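Local structure of FACT-Spt16 (Cicer arietinum, 5CE6) at residues A[53-58]-A[86-91]; A[154-159]-A[181-186]; A[348-353]-A[393-398]; A[375-380]-A[387-392]. The protein is the larger subunit of the histone chaperone FACT, whose N-terminal part, modelled here, probably contributes to binding histones H3-H4 during transcription through chromatin. All coordinates share one frame; numbering follows the deposited sequence.

Interaction 1. Residues A[53-58]-A[86-91]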
loop_
_atom_site.group_PDB
_atom_site.type_symbol
_atom_site.label_atom_id
_atom_site.label_comp_id
_atom_site.label_asym_id
_atom_site.label_seq_id
_atom_site.Cartn_x
_atom_site.Cartn_y
_atom_site.Cartn_z
ATOM N N ALA A 53 -17.651 12.323 16.267
ATOM C CA ALA A 53 -16.969 13.128 15.264
ATOM C C ALA A 53 -15.642 12.468 14.898
ATOM O O ALA A 53 -15.085 11.723 15.705
ATOM C CB ALA A 53 -16.744 14.545 15.784
ATOM N N ILE A 54 -15.140 12.721 13.689
ATOM C CA ILE A 54 -13.876 12.131 13.248
ATOM C C ILE A 54 -12.960 13.206 12.680
ATOM O O ILE A 54 -13.375 13.985 11.817
ATOM C CB ILE A 54 -14.107 11.048 12.168
ATOM C CG1 ILE A 54 -14.919 9.887 12.754
ATOM C CG2 ILE A 54 -12.775 10.548 11.593
ATOM C CD1 ILE A 54 -15.477 8.949 11.714
ATOM N N ALA A 55 -11.726 13.253 13.176
ATOM C CA ALA A 55 -10.761 14.265 12.753
ATOM C C ALA A 55 -9.642 13.616 11.967
ATOM O O ALA A 55 -9.034 12.642 12.430
ATOM C CB ALA A 55 -10.184 15.000 13.967
ATOM N N VAL A 56 -9.366 14.144 10.776
ATOM C CA VAL A 56 -8.207 13.691 10.013
ATOM C C VAL A 56 -7.355 14.907 9.688
ATOM O O VAL A 56 -7.880 16.011 9.512
ATOM C CB VAL A 56 -8.586 12.919 8.717
ATOM C CG1 VAL A 56 -9.611 11.832 9.016
ATOM C CG2 VAL A 56 -9.110 13.863 7.644
ATOM N N ALA A 57 -6.042 14.714 9.627
ATOM C CA ALA A 57 -5.137 15.839 9.415
ATOM C C ALA A 57 -3.897 15.408 8.648
ATOM O O ALA A 57 -3.332 14.344 8.911
ATOM C CB ALA A 57 -4.753 16.471 10.747
ATOM N N CYS A 58 -3.493 16.230 7.686
ATOM C CA CYS A 58 -2.343 15.940 6.840
ATOM C C CYS A 58 -1.281 17.013 7.010
ATOM O O CYS A 58 -1.601 18.191 7.097
ATOM C CB CYS A 58 -2.770 15.869 5.380
ATOM S SG CYS A 58 -3.873 14.493 5.084
ATOM N N ILE A 86 -6.681 20.270 8.150
ATOM C CA ILE A 86 -7.414 19.463 9.120
ATOM C C ILE A 86 -8.880 19.390 8.692
ATOM O O ILE A 86 -9.480 20.408 8.357
ATOM C CB ILE A 86 -7.345 20.106 10.507
ATOM C CG1 ILE A 86 -5.896 20.154 11.011
ATOM C CG2 ILE A 86 -8.245 19.375 11.487
ATOM C CD1 ILE A 86 -5.682 21.202 12.114
ATOM N N MET A 87 -9.456 18.192 8.703
ATOM C CA MET A 87 -10.866 18.038 8.357
ATOM C C MET A 87 -11.575 17.262 9.455
ATOM O O MET A 87 -11.121 16.184 9.849
ATOM C CB MET A 87 -11.014 17.322 7.011
ATOM C CG MET A 87 -12.436 17.112 6.561
ATOM S SD MET A 87 -12.478 16.718 4.798
ATOM C CE MET A 87 -11.466 15.248 4.745
ATOM N N VAL A 88 -12.682 17.813 9.946
ATOM C CA VAL A 88 -13.433 17.183 11.028
ATOM C C VAL A 88 -14.885 16.923 10.633
ATOM O O VAL A 88 -15.637 17.849 10.320
ATOM C CB VAL A 88 -13.404 18.030 12.314
ATOM C CG1 VAL A 88 -14.274 17.389 13.383
ATOM C CG2 VAL A 88 -11.975 18.175 12.821
ATOM N N PHE A 89 -15.268 15.653 10.663
ATOM C CA PHE A 89 -16.623 15.254 10.318
ATOM C C PHE A 89 -17.470 15.182 11.566
ATOM O O PHE A 89 -17.051 14.593 12.553
ATOM C CB PHE A 89 -16.604 13.875 9.665
ATOM C CG PHE A 89 -15.745 13.801 8.445
ATOM C CD1 PHE A 89 -14.407 13.433 8.543
ATOM C CD2 PHE A 89 -16.273 14.097 7.201
ATOM C CE1 PHE A 89 -13.608 13.366 7.416
ATOM C CE2 PHE A 89 -15.490 14.035 6.068
ATOM C CZ PHE A 89 -14.153 13.667 6.170
ATOM N N THR A 90 -18.649 15.799 11.530
ATOM C CA THR A 90 -19.632 15.625 12.591
ATOM C C THR A 90 -20.931 15.138 11.957
ATOM O O THR A 90 -21.005 14.985 10.740
ATOM C CB THR A 90 -19.890 16.927 13.400
ATOM O OG1 THR A 90 -20.715 17.827 12.650
ATOM C CG2 THR A 90 -18.593 17.624 13.773
ATOM N N LYS A 91 -21.951 14.904 12.773
ATOM C CA LYS A 91 -23.228 14.423 12.251
ATOM C C LYS A 91 -23.819 15.355 11.186
ATOM O O LYS A 91 -24.364 14.894 10.179
ATOM C CB LYS A 91 -24.233 14.218 13.389
ATOM C CG LYS A 91 -25.492 13.459 12.975
ATOM C CD LYS A 91 -26.126 12.755 14.165
ATOM C CE LYS A 91 -26.568 11.340 13.799
ATOM N NZ LYS A 91 -26.209 10.345 14.856
#
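Ala53 meets Thr90 and Phe89: its CB lies 4.1 Å from Thr90 CG2, while its CA makes a CA-H...O contact with Phe89 O. Thr90 turns its own hydroxyl to Gln146. Ile54 pairs with Phe89 through two backbone bonds, Ile54 N to Phe89 O and Phe89 N to Ile54 O, the second at 2.8 Å. Ile54 O also sits at the edge of the Phe89 ring, near its plane and 3.5 Å from CD1. Chi1 of -57° sets CG of Phe89 anti to the carbonyl carbon and beside the backbone N, and the ring starts from there. On this face helix 26-42 packs down, with Phe36 meeting the Phe89 ring edge-to-face and Trp40 touching both Ile54 and Phe89.

Ala55 is a non-hydrogen-bonded partner of Val88 and lies on the other face, its CB 3.8 Å from Val88 CG2. The two strands run antiparallel inside the six-stranded mixed sheet of the N-terminal lobe, an AMP_N-like fold with helices on both faces, and here Trp173 of helix 168-179 packs on Ala55 and Val88. Val56 returns to the Phe89 face. Val56 N to Met87 O and Met87 N to Val56 O are both 2.8 Å, with N-H...O angles of 175°, straighter than the Ile54-Phe89 pair. The side chains of Val56 and Met87 run side by side, pointing the same way, and Met87 bends at chi3 (59°), bringing CE to 4.0 Å from Val56 CG2. Ala57, opposite Ile86, sets its CB 3.9 Å from Ile86 CG1.

Interaction 2. Residues A[154-159]-A[181-186]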
loop_
_atom_site.group_PDB
_atom_site.type_symbol
_atom_site.label_atom_id
_atom_site.label_comp_id
_atom_site.label_asym_id
_atom_site.label_seq_id
_atom_site.Cartn_x
_atom_site.Cartn_y
_atom_site.Cartn_z
ATOM N N SER A 154 -21.329 13.663 26.465
ATOM C CA SER A 154 -19.903 13.804 26.190
ATOM C C SER A 154 -19.588 13.571 24.716
ATOM O O SER A 154 -20.433 13.088 23.963
ATOM C CB SER A 154 -19.089 12.854 27.073
ATOM O OG SER A 154 -19.883 11.781 27.550
ATOM N N SER A 155 -18.373 13.919 24.303
ATOM C CA SER A 155 -17.963 13.722 22.914
ATOM C C SER A 155 -16.832 12.712 22.761
ATOM O O SER A 155 -15.845 12.736 23.502
ATOM C CB SER A 155 -17.573 15.052 22.258
ATOM O OG SER A 155 -18.716 15.817 21.912
ATOM N N THR A 156 -16.990 11.818 21.794
ATOM C CA THR A 156 -15.912 10.925 21.410
ATOM C C THR A 156 -15.451 11.289 20.005
ATOM O O THR A 156 -16.222 11.207 19.048
ATOM C CB THR A 156 -16.338 9.446 21.467
ATOM O OG1 THR A 156 -16.637 9.088 22.824
ATOM C CG2 THR A 156 -15.229 8.551 20.943
ATOM N N VAL A 157 -14.197 11.713 19.893
ATOM C CA VAL A 157 -13.608 12.042 18.601
ATOM C C VAL A 157 -12.717 10.913 18.128
ATOM O O VAL A 157 -11.765 10.535 18.811
ATOM C CB VAL A 157 -12.792 13.344 18.664
ATOM C CG1 VAL A 157 -12.104 13.612 17.334
ATOM C CG2 VAL A 157 -13.695 14.495 19.018
ATOM N N GLY A 158 -13.024 10.373 16.955
ATOM C CA GLY A 158 -12.175 9.363 16.357
ATOM C C GLY A 158 -11.029 10.001 15.601
ATOM O O GLY A 158 -11.202 11.028 14.945
ATOM N N HIS A 159 -9.845 9.409 15.713
ATOM C CA HIS A 159 -8.712 9.837 14.905
ATOM C C HIS A 159 -7.881 8.627 14.530
ATOM O O HIS A 159 -8.084 7.541 15.068
ATOM C CB HIS A 159 -7.862 10.876 15.639
ATOM C CG HIS A 159 -7.227 10.368 16.893
ATOM N ND1 HIS A 159 -5.948 10.724 17.276
ATOM C CD2 HIS A 159 -7.688 9.543 17.862
ATOM C CE1 HIS A 159 -5.651 10.132 18.416
ATOM N NE2 HIS A 159 -6.692 9.405 18.795
ATOM N N LYS A 181 -11.806 18.003 26.588
ATOM C CA LYS A 181 -12.453 17.027 27.456
ATOM C C LYS A 181 -12.799 15.742 26.700
ATOM O O LYS A 181 -13.211 14.752 27.308
ATOM C CB LYS A 181 -13.723 17.621 28.070
ATOM N N PHE A 182 -12.617 15.763 25.380
ATOM C CA PHE A 182 -13.083 14.680 24.514
ATOM C C PHE A 182 -12.421 13.339 24.779
ATOM O O PHE A 182 -11.221 13.256 25.051
ATOM C CB PHE A 182 -12.859 15.022 23.036
ATOM C CG PHE A 182 -13.543 16.274 22.584
ATOM C CD1 PHE A 182 -14.704 16.716 23.200
ATOM C CD2 PHE A 182 -13.023 17.012 21.531
ATOM C CE1 PHE A 182 -15.333 17.880 22.778
ATOM C CE2 PHE A 182 -13.644 18.173 21.101
ATOM C CZ PHE A 182 -14.800 18.609 21.726
ATOM N N ARG A 183 -13.217 12.285 24.672
ATOM C CA ARG A 183 -12.677 10.939 24.613
ATOM C C ARG A 183 -12.147 10.744 23.195
ATOM O O ARG A 183 -12.821 11.105 22.232
ATOM C CB ARG A 183 -13.781 9.927 24.913
ATOM C CG ARG A 183 -13.330 8.742 25.745
ATOM C CD ARG A 183 -13.414 7.445 24.954
ATOM N NE ARG A 183 -14.796 7.062 24.670
ATOM C CZ ARG A 183 -15.147 5.993 23.960
ATOM N NH1 ARG A 183 -14.217 5.196 23.452
ATOM N NH2 ARG A 183 -16.429 5.723 23.755
ATOM N N LEU A 184 -10.941 10.195 23.063
ATOM C CA LEU A 184 -10.337 9.977 21.749
ATOM C C LEU A 184 -10.266 8.485 21.397
ATOM O O LEU A 184 -9.730 7.687 22.167
ATOM C CB LEU A 184 -8.939 10.602 21.687
ATOM C CG LEU A 184 -8.787 12.097 21.990
ATOM C CD1 LEU A 184 -7.351 12.548 21.793
ATOM C CD2 LEU A 184 -9.723 12.939 21.137
ATOM N N SER A 185 -10.799 8.116 20.233
ATOM C CA SER A 185 -10.811 6.717 19.788
ATOM C C SER A 185 -10.048 6.515 18.483
ATOM O O SER A 185 -10.172 7.310 17.553
ATOM C CB SER A 185 -12.250 6.232 19.592
ATOM O OG SER A 185 -12.954 6.214 20.817
ATOM N N ASP A 186 -9.268 5.440 18.410
ATOM C CA ASP A 186 -8.599 5.081 17.169
ATOM C C ASP A 186 -9.663 4.574 16.206
ATOM O O ASP A 186 -10.474 3.717 16.563
ATOM C CB ASP A 186 -7.539 4.000 17.421
ATOM C CG ASP A 186 -6.716 3.670 16.184
ATOM O OD1 ASP A 186 -6.813 4.393 15.171
ATOM O OD2 ASP A 186 -5.951 2.685 16.229
#
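Ser155 and Phe182 meet where the two parallel strands of a beta-alpha-beta unit begin, strand 156-159 leading through helix 168-179 to strand 183-186 at the edge of the sheet. The CB of Ser155 is 3.4 Å from Phe182 CD1, and on the same ring CD2 takes Val157 CG2 at 3.6 Å, the Val157 and Phe182 side chains crossing obliquely. Ile143 of helix 133-145 touches all three residues.

A ladder of backbone bonds follows: Arg183 N to Ser155 O, Val157 N to Arg183 O, Ser185 N to Val157 O and His159 N to Ser185 O. This staggered pattern, in which Arg183 and Ser185 each use both N and O, is that of parallel strands.

On one face Thr156 and Arg183 lie side by side, pointing the same way. The Arg183 chain bends at chi2 and chi3, and its guanidinium carries Thr156 CG2 over the centre of one face, 3.9 Å above the plane. That methyl also lies 3.3 Å from Ser185 OG, which is hydrogen-bonded to Gly49 O. On the other face His159 and Leu184 cross at about a right angle, His159 NE2 being 3.9 Å from Leu184 CB.

Interaction 3. Residues A[348-353]-A[393-398]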
loop_
_atom_site.group_PDB
_atom_site.type_symbol
_atom_site.label_atom_id
_atom_site.label_comp_id
_atom_site.label_asym_id
_atom_site.label_seq_id
_atom_site.Cartn_x
_atom_site.Cartn_y
_atom_site.Cartn_z
ATOM N N LYS A 348 -11.031 -16.969 5.339
ATOM C CA LYS A 348 -10.257 -16.112 6.244
ATOM C C LYS A 348 -8.865 -15.834 5.683
ATOM O O LYS A 348 -8.259 -16.715 5.082
ATOM C CB LYS A 348 -10.109 -16.793 7.606
ATOM C CG LYS A 348 -11.407 -16.926 8.384
ATOM C CD LYS A 348 -11.216 -17.708 9.674
ATOM C CE LYS A 348 -12.280 -17.342 10.702
ATOM N NZ LYS A 348 -13.652 -17.359 10.119
ATOM N N LEU A 349 -8.350 -14.623 5.885
ATOM C CA LEU A 349 -6.984 -14.313 5.458
ATOM C C LEU A 349 -6.004 -15.276 6.121
ATOM O O LEU A 349 -5.021 -15.689 5.512
ATOM C CB LEU A 349 -6.611 -12.861 5.772
ATOM C CG LEU A 349 -6.917 -11.769 4.735
ATOM C CD1 LEU A 349 -8.381 -11.718 4.378
ATOM C CD2 LEU A 349 -6.460 -10.412 5.253
ATOM N N SER A 350 -6.290 -15.652 7.365
ATOM C CA SER A 350 -5.433 -16.588 8.092
ATOM C C SER A 350 -5.382 -17.959 7.432
ATOM O O SER A 350 -4.350 -18.627 7.443
ATOM C CB SER A 350 -5.881 -16.716 9.550
ATOM O OG SER A 350 -7.250 -17.076 9.635
ATOM N N ALA A 351 -6.496 -18.394 6.854
ATOM C CA ALA A 351 -6.500 -19.679 6.174
ATOM C C ALA A 351 -5.594 -19.615 4.941
ATOM O O ALA A 351 -4.929 -20.599 4.584
ATOM C CB ALA A 351 -7.920 -20.069 5.782
ATOM N N ALA A 352 -5.587 -18.457 4.290
ATOM C CA ALA A 352 -4.757 -18.237 3.115
ATOM C C ALA A 352 -3.280 -18.268 3.481
ATOM O O ALA A 352 -2.471 -18.869 2.773
ATOM C CB ALA A 352 -5.123 -16.921 2.431
ATOM N N TYR A 353 -2.923 -17.616 4.585
ATOM C CA TYR A 353 -1.547 -17.684 5.061
ATOM C C TYR A 353 -1.161 -19.122 5.430
ATOM O O TYR A 353 -0.103 -19.618 5.028
ATOM C CB TYR A 353 -1.301 -16.725 6.242
ATOM C CG TYR A 353 0.127 -16.837 6.743
ATOM C CD1 TYR A 353 1.163 -16.178 6.091
ATOM C CD2 TYR A 353 0.435 -17.640 7.824
ATOM C CE1 TYR A 353 2.485 -16.301 6.530
ATOM C CE2 TYR A 353 1.742 -17.776 8.266
ATOM C CZ TYR A 353 2.760 -17.109 7.616
ATOM O OH TYR A 353 4.062 -17.260 8.072
ATOM N N LYS A 393 -2.796 -14.644 12.232
ATOM C CA LYS A 393 -3.641 -14.088 13.282
ATOM C C LYS A 393 -4.807 -13.263 12.736
ATOM O O LYS A 393 -5.649 -12.791 13.501
ATOM C CB LYS A 393 -2.810 -13.245 14.253
ATOM N N ASN A 394 -4.861 -13.093 11.418
ATOM C CA ASN A 394 -5.919 -12.282 10.814
ATOM C C ASN A 394 -7.099 -13.119 10.322
ATOM O O ASN A 394 -7.019 -13.782 9.288
ATOM C CB ASN A 394 -5.376 -11.446 9.660
ATOM C CG ASN A 394 -6.275 -10.271 9.326
ATOM O OD1 ASN A 394 -7.436 -10.229 9.733
ATOM N ND2 ASN A 394 -5.745 -9.316 8.583
ATOM N N ASP A 395 -8.201 -13.070 11.056
ATOM C CA ASP A 395 -9.361 -13.876 10.709
ATOM C C ASP A 395 -10.387 -13.075 9.913
ATOM O O ASP A 395 -11.549 -13.474 9.803
ATOM C CB ASP A 395 -9.982 -14.479 11.969
ATOM C CG ASP A 395 -9.016 -15.392 12.714
ATOM O OD1 ASP A 395 -8.363 -16.234 12.056
ATOM O OD2 ASP A 395 -8.900 -15.257 13.954
ATOM N N GLN A 396 -9.951 -11.949 9.358
ATOM C CA GLN A 396 -10.801 -11.143 8.489
ATOM C C GLN A 396 -11.226 -11.992 7.297
ATOM O O GLN A 396 -10.445 -12.815 6.813
ATOM C CB GLN A 396 -10.037 -9.916 7.996
ATOM C CG GLN A 396 -10.872 -8.917 7.209
ATOM C CD GLN A 396 -11.815 -8.123 8.091
ATOM O OE1 GLN A 396 -11.563 -6.959 8.393
ATOM N NE2 GLN A 396 -12.907 -8.750 8.509
ATOM N N ILE A 397 -12.455 -11.791 6.828
ATOM C CA ILE A 397 -12.998 -12.589 5.730
ATOM C C ILE A 397 -12.801 -11.895 4.380
ATOM O O ILE A 397 -13.088 -10.710 4.238
ATOM C CB ILE A 397 -14.494 -12.857 5.950
ATOM C CG1 ILE A 397 -14.694 -13.679 7.220
ATOM C CG2 ILE A 397 -15.087 -13.581 4.757
ATOM C CD1 ILE A 397 -14.205 -15.094 7.101
ATOM N N VAL A 398 -12.298 -12.641 3.399
ATOM C CA VAL A 398 -12.092 -12.109 2.055
ATOM C C VAL A 398 -13.442 -11.729 1.463
ATOM O O VAL A 398 -14.410 -12.487 1.578
ATOM C CB VAL A 398 -11.404 -13.152 1.150
ATOM C CG1 VAL A 398 -11.298 -12.647 -0.282
ATOM C CG2 VAL A 398 -10.021 -13.494 1.689
#
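Ser350 and Asp395 are joined by a hydroxyl-to-carboxylate bond, Ser350 OG donating to Asp395 OD1 at 2.8 Å on the anti lone pair of that oxygen. Chi1 of 55° sets OG between the backbone N and the carbonyl carbon, where it meets the carboxylate. Next to it, Ser350 N reaches Asn394 O in a weak bond, bent to 122°, while Leu349 N gives a straighter one to Gln396 O at 2.9 Å. An alanine in place of Ser350 would probably leave Asp395 OD1 without its hydroxyl partner and the carboxylate freer to turn.

Around these bonds the side chains pack. Leu349 CD1 makes an apolar contact with Val398 CG2 at 3.6 Å, and Leu349 CD2 lies 3.6 Å from Asn394 ND2. Lys348 lays its chain over the loop, CG 3.6 Å from Ile397 CD1 and CE near Asp395 CB, with NZ not in contact with the carboxylate.

Further out, Asn394 shapes the loop: its OD1 accepts from Gln396 N in an Asx turn, and its ND2 bonds Asn389 O and Gly387 O. Lys348 holds the N-cap position of helix 349-363, and the loop thus supplies carbonyl acceptors for the N-H groups of that helix's first turn.

Interaction 4. Residues A[375-380]-A[387-392]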
loop_
_atom_site.group_PDB
_atom_site.type_symbol
_atom_site.label_atom_id
_atom_site.label_comp_id
_atom_site.label_asym_id
_atom_site.label_seq_id
_atom_site.Cartn_x
_atom_site.Cartn_y
_atom_site.Cartn_z
ATOM N N ALA A 375 2.108 -12.978 4.370
ATOM C CA ALA A 375 2.077 -13.273 2.940
ATOM C C ALA A 375 1.587 -12.049 2.153
ATOM O O ALA A 375 1.242 -12.153 0.976
ATOM C CB ALA A 375 1.183 -14.488 2.652
ATOM N N GLY A 376 1.564 -10.892 2.804
ATOM C CA GLY A 376 1.222 -9.665 2.113
ATOM C C GLY A 376 0.112 -8.887 2.789
ATOM O O GLY A 376 -0.241 -9.168 3.936
ATOM N N THR A 377 -0.423 -7.892 2.082
ATOM C CA THR A 377 -1.453 -7.011 2.649
ATOM C C THR A 377 -2.447 -6.590 1.587
ATOM O O THR A 377 -2.211 -6.752 0.393
ATOM C CB THR A 377 -0.865 -5.703 3.230
ATOM O OG1 THR A 377 -0.369 -4.877 2.169
ATOM C CG2 THR A 377 0.250 -5.980 4.221
ATOM N N GLY A 378 -3.545 -5.978 2.021
ATOM C CA GLY A 378 -4.367 -5.251 1.075
ATOM C C GLY A 378 -3.567 -4.115 0.467
ATOM O O GLY A 378 -2.574 -3.664 1.032
ATOM N N ILE A 379 -4.008 -3.648 -0.692
ATOM C CA ILE A 379 -3.313 -2.583 -1.396
ATOM C C ILE A 379 -4.337 -1.745 -2.152
ATOM O O ILE A 379 -5.330 -2.273 -2.660
ATOM C CB ILE A 379 -2.219 -3.171 -2.339
ATOM C CG1 ILE A 379 -1.416 -2.060 -3.025
ATOM C CG2 ILE A 379 -2.828 -4.127 -3.370
ATOM C CD1 ILE A 379 -0.053 -2.592 -3.572
ATOM N N GLY A 380 -4.117 -0.436 -2.190
ATOM C CA GLY A 380 -5.012 0.470 -2.904
ATOM C C GLY A 380 -4.358 1.835 -2.976
ATOM O O GLY A 380 -3.211 1.968 -3.415
ATOM N N GLY A 387 -4.796 -3.402 8.011
ATOM C CA GLY A 387 -5.920 -4.189 8.497
ATOM C C GLY A 387 -6.193 -5.454 7.691
ATOM O O GLY A 387 -6.962 -6.328 8.110
ATOM N N LEU A 388 -5.556 -5.564 6.530
ATOM C CA LEU A 388 -5.720 -6.739 5.686
ATOM C C LEU A 388 -4.399 -7.475 5.511
ATOM O O LEU A 388 -4.079 -7.930 4.416
ATOM C CB LEU A 388 -6.268 -6.348 4.312
ATOM C CG LEU A 388 -7.725 -5.893 4.244
ATOM C CD1 LEU A 388 -8.101 -5.590 2.801
ATOM C CD2 LEU A 388 -8.636 -6.971 4.807
ATOM N N ASN A 389 -3.623 -7.581 6.585
ATOM C CA ASN A 389 -2.383 -8.347 6.531
ATOM C C ASN A 389 -2.673 -9.841 6.455
ATOM O O ASN A 389 -3.387 -10.395 7.297
ATOM C CB ASN A 389 -1.517 -7.999 7.751
ATOM C CG ASN A 389 -0.093 -8.497 7.624
ATOM O OD1 ASN A 389 0.144 -9.687 7.419
ATOM N ND2 ASN A 389 0.870 -7.587 7.768
ATOM N N ILE A 390 -2.149 -10.497 5.424
ATOM C CA ILE A 390 -2.351 -11.931 5.272
ATOM C C ILE A 390 -1.381 -12.642 6.198
ATOM O O ILE A 390 -0.235 -12.916 5.830
ATOM C CB ILE A 390 -2.122 -12.392 3.809
ATOM C CG1 ILE A 390 -2.960 -11.543 2.851
ATOM C CG2 ILE A 390 -2.486 -13.876 3.644
ATOM C CD1 ILE A 390 -2.506 -11.645 1.407
ATOM N N ASN A 391 -1.837 -12.917 7.417
ATOM C CA ASN A 391 -1.017 -13.637 8.387
ATOM C C ASN A 391 -1.874 -14.577 9.228
ATOM O O ASN A 391 -3.095 -14.545 9.138
ATOM C CB ASN A 391 -0.194 -12.663 9.252
ATOM C CG ASN A 391 -1.055 -11.784 10.157
ATOM O OD1 ASN A 391 -1.822 -12.275 10.980
ATOM N ND2 ASN A 391 -0.890 -10.475 10.034
ATOM N N ALA A 392 -1.231 -15.410 10.044
ATOM C CA ALA A 392 -1.926 -16.439 10.821
ATOM C C ALA A 392 -2.911 -15.917 11.869
ATOM O O ALA A 392 -3.768 -16.667 12.342
ATOM C CB ALA A 392 -0.910 -17.376 11.475
#
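Ile390 leans on Ala375 at the edge of the antiparallel sheet of the M24-like (aminopeptidase-related) domain, where strand 376-378 is outermost and the 387-392 loop lies along it. The CG2 methyl of Ile390 comes 3.8 Å from Ala375 CB. Its chi1 of -52° sets CG1 anti to the carbonyl carbon, and CG1 passes 3.8 Å from Gly376 O. Further along the side chain, CD1 is 4.0 Å from Gly376 C. Tyr353 of helix 349-363 and Val339 of helix 323-342 pack on both Ile390 and Ala375. An alanine at Ile390 would probably open a gap beside Ala375 and Gly376 and leave Tyr353 and Val339 less closely packed.

Backbone bonds hold the two segments together: Ala375 N to Ile390 O, straight at 175°, and Ile390 N to Gly376 O, 2.8 Å. Gly376, at phi 127°, takes a conformation in which a CB would jam against the preceding carbonyl.

Thr377 and Asn389 approach at a slant, Thr377 CG2 being 3.9 Å from Asn389 ND2, while Asn389 OD1 is bonded to Ser374 OG. At Gly378 a CB would collide with Leu388 CD1; as built, Gly378 N makes a weak 3.1 Å bond to Leu388 O, and Leu388 CB sits 3.6 Å from that same nitrogen.

The four contacts fall into two pairs, one in each lobe. Interactions 1 and 2, with centres 11 Å apart, share the six-stranded sheet of the N-terminal lobe: strands 53-58 and 156-159 are neighbours, joined by backbone bonds between Ala53 or Ala55 and Gly158. Interactions 3 and 4 lie in the M24-like domain, centres 9 Å apart, and meet through the Asn394 amide and through Leu349 CD2 packing against Leu388 O. Along the chain 1 precedes 2, and both precede 3, whose segments bracket those of 4. Between the pairs nothing touches; interactions 2 and 4 come nearest, about 10 Å between nearest atoms. The two pairs thus belong to separate parts of the chain, the N-terminal lobe and the M24-like domain.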